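Local structure of peptidoglycan D,D-transpeptidase PbpA (Mycobacterium tuberculosis, 3UN7) at residues E230-A235 with R437-G442; A235-E240 with F249-N254; E247-V250 with A256-Q259. The protein probably cross-links peptidoglycan strands of the cell wall as a penicillin-binding D,D-transpeptidase and helps regulate cell length. All blocks are in the same frame, centred on the assembly; numbering follows the deposited sequence.

Contact 1 of 3, residues E230-A235 with R437-G442; sequences ENYGGA and RLSATG
Y232 reaches across to the backbone of R437-G442, and almost all of the contact is made by this one side chain. Its CB points at the opposite loop. CG stands anti to the backbone N (chi1 161°), which carries the ring out from its own turn and over the other. The inner part of the ring meets two carbonyls. Y232 CG is 3.8 Å from T441 O, and Y232 CD2 lies 3.2 Å from A440 O. T441 O sits over the centre of one ring face, whereas A440 O lies at the rim, near the ring plane. On the other branch, Y232 CE1 packs against G442 CA at 4.0 Å. The hydroxyl ends beside the R437 carbonyl carbon and donates to S439 O. Y232 OH and S439 O are 2.6 Å apart in the model, but the position of S439 O is not secure.

Each loop also has a bond of its own. N231 ND2 donates to A235 O over 2.9 Å at 161°, in both the amide and the carbonyl plane. This closes the turn that carries Y232. N231 OD1 accepts from T255 N, which fixes the amide at its other end. In the second loop, S439 OG accepts from G442 N at 2.8 Å, an ST motif. T441 OG1 bonds to T396 OG1.

The segment 437-442 belongs to the loop between strand 425-431 and helix 446-458, and probably to the loop linked to active-site dynamics in the acylated enzyme. T396 is part of the K-T-G motif of the transpeptidase family. The T441 side chain is about 6 Å from that of S193, the probable acylated serine. Y232 therefore bridges two loops at the rim of a penicillin-binding active site.

Contact 2 of 3, residues A235-E240 with F249-N254; sequences APCGDE and FVKSCN
C237 holds SG anti to its backbone N (chi1 -166°), while C253 turns SG anti to its carbonyl carbon (chi1 -61°). These torsions bring the two sulfurs together as a disulfide. The C237 SG to C253 SG bond is 2.0 Å long, and its torsion of 80° gives it a right-handed twist. C237 CB and C253 CB are 3.7 Å apart. Both cysteines are buried.

K251 adds a second link to the same residue. Its chain runs alongside the disulfide and bends at chi3. K251 CD passes 3.3 Å from C237 O, and K251 NZ then donates to that oxygen at 2.7 Å. The ammonium approaches in the carbonyl plane, almost straight on. C237 is thus gripped twice, covalently at its sulfur and by a hydrogen bond at its carbonyl. The carboxylates of D239 and E240 lie nearby without touching NZ, and may help to balance its charge.

Between the two anchoring residues, S252 has positive phi and ends the helix in a Schellman motif. S252-C253-N254 is the S-X-N motif of the penicillin-binding proteins. S252 OG bonds to K196 and K395, and N254 OD1 also bonds to K196.

The disulfide pins the loop between strands 228-230 and 242-244 to the junction of two helices. Helix 245-251 ends at K251, S252 follows, and C253 is the N-cap of helix 254-264.

Contact 3 of 3, residues E247-V250 with A256-Q259; sequences EAFV and AFVQ
F257 presents the edge of its ring to the backbone of helix 245-251, at A248 and F249. The ring stands end-on to that helix. Its CG is anti to the carbonyl carbon (chi1 -74°), which sends the ring across the gap between the helices. Two ring atoms do the touching. F257 CE2 lies 3.5 Å from A248 O, with that oxygen in the ring plane. F257 CZ is 3.6 Å from F249 CA, and F249 N also lies in the plane of the ring. The meeting of an aromatic C-H edge with a carbonyl oxygen is probably mildly favourable. The oxygen has a stronger partner in C253 N.

The F249 ring turns another way. Its CG is anti to the backbone N (chi1 -173°), and the two aromatic side chains cross obliquely. F249 CD1 and F257 CZ approach to 3.9 Å. The touch is made by F257 CZ, at the far end of its ring. Beside them, the alanines bring the helices close. A248 CB meets A256 CB at 3.6 Å, methyl against methyl, and the CA atoms of these two residues are 6.4 Å apart. A248 CB also packs 3.9 Å from F257 CE2. All four touching residues are buried.

This is apolar packing between two consecutive helices, joined by S252 and C253, close to the probable acylated serine S193. The F257 side chain is about 8 Å from that of S193, and it touches K196 and T200 of helix 196-205. F249 rests on V197 and T200 of the same helix and on L373 and M374 of helix 364-379. A256 packs on L214 of strand 213-215. The helix pair thus lies against helices 196-205 and 364-379 and strand 213-215.

How the contacts relate
From the N terminus, strand 228-230 leads into 230-235, the first half of contact 1. Its partner 437-442 comes about 200 residues later, so contact 1 closes a very long loop, and the other two nest inside it. Contact 2 starts at A235, shared with contact 1, and closes a short loop around strand 242-244. Contact 3, from 247 to 259, crosses contact 2; both take in F249 and V250 of helix 245-251. N254 ND2 to E230 O probably bonds contact 2 to contact 1. Together they join the 230-240 loop, helices 245-251 and 254-264, and the loop before helix 446-458.

Contact 1 of 3, residues E230-A235 with R437-G442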
ATOM      1  N   GLU A 230     -17.662 -19.233  -8.898  1.00 52.46           N
ATOM      2  CA  GLU A 230     -17.668 -20.287  -7.904  1.00 52.35           C
ATOM      3  C   GLU A 230     -16.905 -19.859  -6.660  1.00 50.68           C
ATOM      4  O   GLU A 230     -16.081 -18.946  -6.713  1.00 49.70           O
ATOM      5  CB  GLU A 230     -17.106 -21.595  -8.481  1.00 53.46           C
ATOM      6  CG  GLU A 230     -15.589 -21.649  -8.659  1.00 54.41           C
ATOM      7  CD  GLU A 230     -15.039 -23.074  -8.728  1.00 55.46           C
ATOM      8  OE1 GLU A 230     -13.811 -23.234  -8.562  1.00 57.25           O
ATOM      9  OE2 GLU A 230     -15.821 -24.031  -8.936  1.00 57.57           O
ATOM     10  N   ASN A 231     -17.212 -20.511  -5.545  1.00 50.15           N
ATOM     11  CA  ASN A 231     -16.486 -20.307  -4.304  1.00 49.82           C
ATOM     12  C   ASN A 231     -15.087 -20.872  -4.473  1.00 50.20           C
ATOM     13  O   ASN A 231     -14.885 -21.852  -5.189  1.00 51.00           O
ATOM     14  CB  ASN A 231     -17.178 -21.024  -3.137  1.00 49.59           C
ATOM     15  CG  ASN A 231     -18.418 -20.297  -2.638  1.00 49.14           C
ATOM     16  OD1 ASN A 231     -18.634 -19.121  -2.931  1.00 48.64           O
ATOM     17  ND2 ASN A 231     -19.240 -21.005  -1.865  1.00 49.34           N
ATOM     18  N   TYR A 232     -14.121 -20.230  -3.838  1.00 50.14           N
ATOM     19  CA  TYR A 232     -12.761 -20.744  -3.807  1.00 50.94           C
ATOM     20  C   TYR A 232     -12.775 -22.197  -3.317  1.00 51.98           C
ATOM     21  O   TYR A 232     -13.391 -22.518  -2.294  1.00 52.17           O
ATOM     22  CB  TYR A 232     -11.903 -19.852  -2.917  1.00 50.61           C
ATOM     23  CG  TYR A 232     -10.628 -20.490  -2.435  1.00 52.16           C
ATOM     24  CD1 TYR A 232      -9.571 -20.735  -3.312  1.00 53.24           C
ATOM     25  CD2 TYR A 232     -10.476 -20.839  -1.097  1.00 52.16           C
ATOM     26  CE1 TYR A 232      -8.392 -21.323  -2.865  1.00 54.67           C
ATOM     27  CE2 TYR A 232      -9.310 -21.427  -0.643  1.00 52.86           C
ATOM     28  CZ  TYR A 232      -8.269 -21.665  -1.525  1.00 53.68           C
ATOM     29  OH  TYR A 232      -7.113 -22.250  -1.062  1.00 53.82           O
ATOM     30  N   GLY A 233     -12.131 -23.078  -4.074  1.00 52.58           N
ATOM     31  CA  GLY A 233     -12.125 -24.506  -3.761  1.00 53.55           C
ATOM     32  C   GLY A 233     -13.367 -25.263  -4.197  1.00 53.97           C
ATOM     33  O   GLY A 233     -13.425 -26.489  -4.063  1.00 55.07           O
ATOM     34  N   GLY A 234     -14.363 -24.540  -4.706  1.00 53.44           N
ATOM     35  CA  GLY A 234     -15.610 -25.138  -5.192  1.00 53.84           C
ATOM     36  C   GLY A 234     -16.547 -25.732  -4.146  1.00 53.94           C
ATOM     37  O   GLY A 234     -17.434 -26.527  -4.475  1.00 54.36           O
ATOM     38  N   ALA A 235     -16.360 -25.349  -2.887  1.00 53.27           N
ATOM     39  CA  ALA A 235     -17.180 -25.888  -1.806  1.00 53.74           C
ATOM     40  C   ALA A 235     -18.300 -24.912  -1.453  1.00 52.72           C
ATOM     41  O   ALA A 235     -18.133 -23.704  -1.626  1.00 51.74           O
ATOM     42  CB  ALA A 235     -16.317 -26.188  -0.577  1.00 54.06           C
ATOM     43  N   ARG A 437      -3.479 -22.817  -2.988  1.00 49.38           N
ATOM     44  CA  ARG A 437      -4.590 -23.682  -3.428  1.00 50.60           C
ATOM     45  C   ARG A 437      -5.200 -24.539  -2.298  1.00 50.66           C
ATOM     46  O   ARG A 437      -6.153 -25.297  -2.525  1.00 51.06           O
ATOM     47  CB  ARG A 437      -4.174 -24.563  -4.615  1.00 52.34           C
ATOM     48  CG  ARG A 437      -4.116 -23.853  -5.979  1.00 54.39           C
ATOM     49  CD  ARG A 437      -3.232 -24.663  -6.931  1.00 60.05           C
ATOM     50  NE  ARG A 437      -3.464 -24.403  -8.356  1.00 63.69           N
ATOM     51  CZ  ARG A 437      -4.537 -24.798  -9.047  1.00 66.11           C
ATOM     52  NH1 ARG A 437      -4.628 -24.519 -10.343  1.00 67.59           N
ATOM     53  NH2 ARG A 437      -5.529 -25.460  -8.458  1.00 66.84           N
ATOM     54  N   LEU A 438      -4.653 -24.417  -1.088  1.00 50.18           N
ATOM     55  CA  LEU A 438      -5.074 -25.257   0.042  1.00 50.32           C
ATOM     56  C   LEU A 438      -5.684 -24.485   1.214  1.00 49.50           C
ATOM     57  O   LEU A 438      -6.596 -24.982   1.876  1.00 49.11           O
ATOM     58  CB  LEU A 438      -3.913 -26.121   0.552  1.00 51.23           C
ATOM     59  CG  LEU A 438      -3.470 -27.390  -0.203  1.00 52.68           C
ATOM     60  CD1 LEU A 438      -4.625 -28.116  -0.873  1.00 51.44           C
ATOM     61  CD2 LEU A 438      -2.395 -27.053  -1.215  1.00 55.54           C
ATOM     62  N   SER A 439      -5.180 -23.280   1.474  1.00 48.28           N
ATOM     63  CA  SER A 439      -5.592 -22.511   2.651  1.00 48.12           C
ATOM     64  C   SER A 439      -7.052 -22.073   2.552  1.00 48.28           C
ATOM     65  O   SER A 439      -7.641 -22.134   1.476  1.00 47.87           O
ATOM     66  CB  SER A 439      -4.679 -21.297   2.845  1.00 47.34           C
ATOM     67  OG  SER A 439      -5.017 -20.242   1.958  1.00 46.43           O
ATOM     68  N   ALA A 440      -7.626 -21.619   3.668  1.00 48.75           N
ATOM     69  CA  ALA A 440      -9.035 -21.178   3.703  1.00 48.63           C
ATOM     70  C   ALA A 440      -9.435 -20.141   2.639  1.00 48.18           C
ATOM     71  O   ALA A 440     -10.510 -20.256   2.049  1.00 48.11           O
ATOM     72  CB  ALA A 440      -9.411 -20.687   5.100  1.00 48.92           C
ATOM     73  N   THR A 441      -8.585 -19.144   2.383  1.00 47.84           N
ATOM     74  CA  THR A 441      -8.883 -18.142   1.340  1.00 47.44           C
ATOM     75  C   THR A 441      -7.999 -18.257   0.105  1.00 47.38           C
ATOM     76  O   THR A 441      -8.362 -17.770  -0.983  1.00 47.53           O
ATOM     77  CB  THR A 441      -8.751 -16.693   1.842  1.00 47.02           C
ATOM     78  OG1 THR A 441      -7.417 -16.473   2.322  1.00 47.23           O
ATOM     79  CG2 THR A 441      -9.776 -16.395   2.944  1.00 47.11           C
ATOM     80  N   GLY A 442      -6.840 -18.883   0.274  1.00 46.90           N
ATOM     81  CA  GLY A 442      -5.874 -18.979  -0.802  1.00 46.32           C
ATOM     82  C   GLY A 442      -4.914 -17.804  -0.836  1.00 45.02           C
ATOM     83  O   GLY A 442      -4.116 -17.682  -1.770  1.00 45.12           O
TER

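Contact 2 of 3, residues A235-E240 with F249-N254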
ATOM      1  N   ALA A 235     -16.360 -25.349  -2.887  1.00 53.27           N
ATOM      2  CA  ALA A 235     -17.180 -25.888  -1.806  1.00 53.74           C
ATOM      3  C   ALA A 235     -18.300 -24.912  -1.453  1.00 52.72           C
ATOM      4  O   ALA A 235     -18.133 -23.704  -1.626  1.00 51.74           O
ATOM      5  CB  ALA A 235     -16.317 -26.188  -0.577  1.00 54.06           C
ATOM      6  N   PRO A 236     -19.449 -25.432  -0.970  1.00 53.10           N
ATOM      7  CA  PRO A 236     -20.508 -24.567  -0.452  1.00 52.36           C
ATOM      8  C   PRO A 236     -20.024 -23.777   0.761  1.00 51.80           C
ATOM      9  O   PRO A 236     -19.087 -24.211   1.436  1.00 52.13           O
ATOM     10  CB  PRO A 236     -21.592 -25.559  -0.022  1.00 53.10           C
ATOM     11  CG  PRO A 236     -21.314 -26.790  -0.803  1.00 54.31           C
ATOM     12  CD  PRO A 236     -19.831 -26.853  -0.891  1.00 53.94           C
ATOM     13  N   CYS A 237     -20.656 -22.639   1.034  1.00 51.05           N
ATOM     14  CA  CYS A 237     -20.234 -21.777   2.134  1.00 50.64           C
ATOM     15  C   CYS A 237     -20.369 -22.478   3.475  1.00 50.86           C
ATOM     16  O   CYS A 237     -19.474 -22.391   4.322  1.00 51.34           O
ATOM     17  CB  CYS A 237     -21.012 -20.458   2.138  1.00 49.85           C
ATOM     18  SG  CYS A 237     -20.290 -19.189   3.205  1.00 50.19           S
ATOM     19  N   GLY A 238     -21.491 -23.159   3.666  1.00 51.10           N
ATOM     20  CA  GLY A 238     -21.691 -24.032   4.831  1.00 51.38           C
ATOM     21  C   GLY A 238     -22.604 -25.194   4.469  1.00 52.00           C
ATOM     22  O   GLY A 238     -23.006 -25.338   3.304  1.00 52.18           O
ATOM     23  N   ASP A 239     -22.948 -26.005   5.471  1.00 51.86           N
ATOM     24  CA  ASP A 239     -23.807 -27.182   5.298  1.00 52.20           C
ATOM     25  C   ASP A 239     -25.298 -26.842   5.428  1.00 51.24           C
ATOM     26  O   ASP A 239     -26.109 -27.699   5.787  1.00 51.52           O
ATOM     27  CB  ASP A 239     -23.455 -28.257   6.342  1.00 53.64           C
ATOM     28  CG  ASP A 239     -21.954 -28.462   6.503  1.00 55.67           C
ATOM     29  OD1 ASP A 239     -21.475 -29.553   6.133  1.00 59.47           O
ATOM     30  OD2 ASP A 239     -21.253 -27.544   6.992  1.00 56.74           O
ATOM     31  N   GLU A 240     -25.642 -25.581   5.174  1.00 49.14           N
ATOM     32  CA  GLU A 240     -27.026 -25.123   5.177  1.00 48.16           C
ATOM     33  C   GLU A 240     -27.299 -24.497   3.811  1.00 46.90           C
ATOM     34  O   GLU A 240     -26.351 -24.155   3.105  1.00 46.50           O
ATOM     35  CB  GLU A 240     -27.250 -24.081   6.284  1.00 47.98           C
ATOM     36  CG  GLU A 240     -26.908 -24.550   7.688  1.00 49.45           C
ATOM     37  CD  GLU A 240     -25.411 -24.502   7.942  1.00 51.33           C
ATOM     38  OE1 GLU A 240     -24.835 -25.552   8.297  1.00 53.96           O
ATOM     39  OE2 GLU A 240     -24.809 -23.422   7.752  1.00 52.10           O
ATOM     40  N   PHE A 249     -18.782 -13.359   5.234  1.00 37.59           N
ATOM     41  CA  PHE A 249     -17.611 -12.482   5.284  1.00 37.72           C
ATOM     42  C   PHE A 249     -16.404 -13.201   5.877  1.00 37.92           C
ATOM     43  O   PHE A 249     -15.328 -13.201   5.282  1.00 37.14           O
ATOM     44  CB  PHE A 249     -17.904 -11.201   6.079  1.00 37.45           C
ATOM     45  CG  PHE A 249     -16.797 -10.188   6.024  1.00 37.29           C
ATOM     46  CD1 PHE A 249     -16.823  -9.172   5.079  1.00 36.91           C
ATOM     47  CD2 PHE A 249     -15.719 -10.255   6.916  1.00 38.15           C
ATOM     48  CE1 PHE A 249     -15.808  -8.229   5.027  1.00 37.32           C
ATOM     49  CE2 PHE A 249     -14.683  -9.320   6.859  1.00 36.86           C
ATOM     50  CZ  PHE A 249     -14.735  -8.308   5.915  1.00 36.72           C
ATOM     51  N   VAL A 250     -16.568 -13.810   7.050  1.00 38.39           N
ATOM     52  CA  VAL A 250     -15.417 -14.428   7.698  1.00 39.28           C
ATOM     53  C   VAL A 250     -14.904 -15.627   6.901  1.00 39.79           C
ATOM     54  O   VAL A 250     -13.695 -15.843   6.808  1.00 39.50           O
ATOM     55  CB  VAL A 250     -15.630 -14.731   9.221  1.00 40.03           C
ATOM     56  CG1 VAL A 250     -16.226 -13.518   9.921  1.00 38.94           C
ATOM     57  CG2 VAL A 250     -16.491 -15.931   9.427  1.00 41.26           C
ATOM     58  N   LYS A 251     -15.821 -16.378   6.295  1.00 40.67           N
ATOM     59  CA  LYS A 251     -15.455 -17.492   5.431  1.00 41.96           C
ATOM     60  C   LYS A 251     -15.051 -17.016   4.037  1.00 42.36           C
ATOM     61  O   LYS A 251     -14.442 -17.768   3.275  1.00 43.49           O
ATOM     62  CB  LYS A 251     -16.598 -18.499   5.348  1.00 42.20           C
ATOM     63  CG  LYS A 251     -16.791 -19.313   6.634  1.00 43.80           C
ATOM     64  CD  LYS A 251     -17.768 -20.453   6.411  1.00 46.62           C
ATOM     65  CE  LYS A 251     -17.235 -21.740   7.018  1.00 49.18           C
ATOM     66  NZ  LYS A 251     -18.023 -22.923   6.567  1.00 51.14           N
ATOM     67  N   SER A 252     -15.391 -15.765   3.719  1.00 42.38           N
ATOM     68  CA  SER A 252     -15.100 -15.134   2.428  1.00 42.37           C
ATOM     69  C   SER A 252     -15.700 -15.906   1.239  1.00 42.78           C
ATOM     70  O   SER A 252     -15.009 -16.198   0.248  1.00 43.52           O
ATOM     71  CB  SER A 252     -13.589 -14.916   2.251  1.00 42.18           C
ATOM     72  OG  SER A 252     -13.339 -13.977   1.210  1.00 42.36           O
ATOM     73  N   CYS A 253     -16.989 -16.222   1.335  1.00 42.59           N
ATOM     74  CA  CYS A 253     -17.644 -17.060   0.333  1.00 42.50           C
ATOM     75  C   CYS A 253     -18.033 -16.210  -0.864  1.00 41.38           C
ATOM     76  O   CYS A 253     -18.824 -15.290  -0.730  1.00 41.63           O
ATOM     77  CB  CYS A 253     -18.872 -17.742   0.935  1.00 43.14           C
ATOM     78  SG  CYS A 253     -18.484 -18.832   2.328  1.00 45.38           S
ATOM     79  N   ASN A 254     -17.479 -16.525  -2.031  1.00 40.94           N
ATOM     80  CA  ASN A 254     -17.690 -15.718  -3.242  1.00 40.13           C
ATOM     81  C   ASN A 254     -19.135 -15.522  -3.679  1.00 39.68           C
ATOM     82  O   ASN A 254     -19.537 -14.420  -4.045  1.00 39.44           O
ATOM     83  CB  ASN A 254     -16.903 -16.290  -4.424  1.00 40.68           C
ATOM     84  CG  ASN A 254     -15.413 -16.038  -4.315  1.00 41.27           C
ATOM     85  OD1 ASN A 254     -14.968 -15.069  -3.683  1.00 42.02           O
ATOM     86  ND2 ASN A 254     -14.628 -16.911  -4.935  1.00 41.76           N
TER

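Contact 3 of 3, residues E247-V250 with A256-Q259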
ATOM      1  N   GLU A 247     -21.187 -14.680   8.537  1.00 38.39           N
ATOM      2  CA  GLU A 247     -20.545 -15.947   8.241  1.00 39.04           C
ATOM      3  C   GLU A 247     -19.870 -15.918   6.861  1.00 38.29           C
ATOM      4  O   GLU A 247     -18.714 -16.319   6.736  1.00 38.06           O
ATOM      5  CB  GLU A 247     -21.540 -17.101   8.356  1.00 39.79           C
ATOM      6  CG  GLU A 247     -20.882 -18.469   8.383  1.00 42.11           C
ATOM      7  CD  GLU A 247     -21.824 -19.581   8.820  1.00 44.30           C
ATOM      8  OE1 GLU A 247     -23.025 -19.538   8.467  1.00 44.96           O
ATOM      9  OE2 GLU A 247     -21.354 -20.503   9.517  1.00 47.34           O
ATOM     10  N   ALA A 248     -20.583 -15.425   5.847  1.00 37.87           N
ATOM     11  CA  ALA A 248     -20.033 -15.312   4.490  1.00 38.08           C
ATOM     12  C   ALA A 248     -18.773 -14.445   4.466  1.00 37.95           C
ATOM     13  O   ALA A 248     -17.806 -14.756   3.759  1.00 38.09           O
ATOM     14  CB  ALA A 248     -21.072 -14.747   3.526  1.00 37.87           C
ATOM     15  N   PHE A 249     -18.782 -13.359   5.234  1.00 37.59           N
ATOM     16  CA  PHE A 249     -17.611 -12.482   5.284  1.00 37.72           C
ATOM     17  C   PHE A 249     -16.404 -13.201   5.877  1.00 37.92           C
ATOM     18  O   PHE A 249     -15.328 -13.201   5.282  1.00 37.14           O
ATOM     19  CB  PHE A 249     -17.904 -11.201   6.079  1.00 37.45           C
ATOM     20  CG  PHE A 249     -16.797 -10.188   6.024  1.00 37.29           C
ATOM     21  CD1 PHE A 249     -16.823  -9.172   5.079  1.00 36.91           C
ATOM     22  CD2 PHE A 249     -15.719 -10.255   6.916  1.00 38.15           C
ATOM     23  CE1 PHE A 249     -15.808  -8.229   5.027  1.00 37.32           C
ATOM     24  CE2 PHE A 249     -14.683  -9.320   6.859  1.00 36.86           C
ATOM     25  CZ  PHE A 249     -14.735  -8.308   5.915  1.00 36.72           C
ATOM     26  N   VAL A 250     -16.568 -13.810   7.050  1.00 38.39           N
ATOM     27  CA  VAL A 250     -15.417 -14.428   7.698  1.00 39.28           C
ATOM     28  C   VAL A 250     -14.904 -15.627   6.901  1.00 39.79           C
ATOM     29  O   VAL A 250     -13.695 -15.843   6.808  1.00 39.50           O
ATOM     30  CB  VAL A 250     -15.630 -14.731   9.221  1.00 40.03           C
ATOM     31  CG1 VAL A 250     -16.226 -13.518   9.921  1.00 38.94           C
ATOM     32  CG2 VAL A 250     -16.491 -15.931   9.427  1.00 41.26           C
ATOM     33  N   ALA A 256     -22.033 -15.691  -2.145  1.00 37.17           N
ATOM     34  CA  ALA A 256     -22.746 -14.800  -1.239  1.00 36.74           C
ATOM     35  C   ALA A 256     -22.478 -13.321  -1.520  1.00 36.08           C
ATOM     36  O   ALA A 256     -23.390 -12.505  -1.429  1.00 36.52           O
ATOM     37  CB  ALA A 256     -22.404 -15.137   0.212  1.00 36.20           C
ATOM     38  N   PHE A 257     -21.236 -12.965  -1.851  1.00 35.46           N
ATOM     39  CA  PHE A 257     -20.928 -11.574  -2.185  1.00 34.92           C
ATOM     40  C   PHE A 257     -21.315 -11.171  -3.612  1.00 35.69           C
ATOM     41  O   PHE A 257     -21.624 -10.004  -3.871  1.00 35.70           O
ATOM     42  CB  PHE A 257     -19.485 -11.235  -1.822  1.00 34.83           C
ATOM     43  CG  PHE A 257     -19.298 -11.092  -0.349  1.00 34.59           C
ATOM     44  CD1 PHE A 257     -19.574  -9.880   0.270  1.00 34.89           C
ATOM     45  CD2 PHE A 257     -18.951 -12.188   0.434  1.00 34.76           C
ATOM     46  CE1 PHE A 257     -19.452  -9.740   1.647  1.00 36.29           C
ATOM     47  CE2 PHE A 257     -18.831 -12.058   1.812  1.00 37.24           C
ATOM     48  CZ  PHE A 257     -19.084 -10.823   2.418  1.00 35.31           C
ATOM     49  N   VAL A 258     -21.319 -12.137  -4.527  1.00 36.04           N
ATOM     50  CA  VAL A 258     -21.851 -11.897  -5.870  1.00 37.04           C
ATOM     51  C   VAL A 258     -23.334 -11.541  -5.714  1.00 37.23           C
ATOM     52  O   VAL A 258     -23.800 -10.511  -6.217  1.00 37.48           O
ATOM     53  CB  VAL A 258     -21.654 -13.136  -6.788  1.00 37.95           C
ATOM     54  CG1 VAL A 258     -22.442 -12.993  -8.097  1.00 38.95           C
ATOM     55  CG2 VAL A 258     -20.166 -13.337  -7.081  1.00 37.64           C
ATOM     56  N   GLN A 259     -24.053 -12.381  -4.982  1.00 37.23           N
ATOM     57  CA  GLN A 259     -25.480 -12.162  -4.714  1.00 38.03           C
ATOM     58  C   GLN A 259     -25.707 -10.837  -3.969  1.00 37.69           C
ATOM     59  O   GLN A 259     -26.554 -10.037  -4.357  1.00 37.67           O
ATOM     60  CB  GLN A 259     -26.058 -13.349  -3.934  1.00 38.85           C
ATOM     61  CG  GLN A 259     -27.571 -13.304  -3.741  1.00 40.09           C
ATOM     62  CD  GLN A 259     -28.047 -14.347  -2.770  1.00 42.96           C
ATOM     63  OE1 GLN A 259     -27.478 -14.516  -1.694  1.00 43.55           O
ATOM     64  NE2 GLN A 259     -29.085 -15.072  -3.151  1.00 44.72           N
TER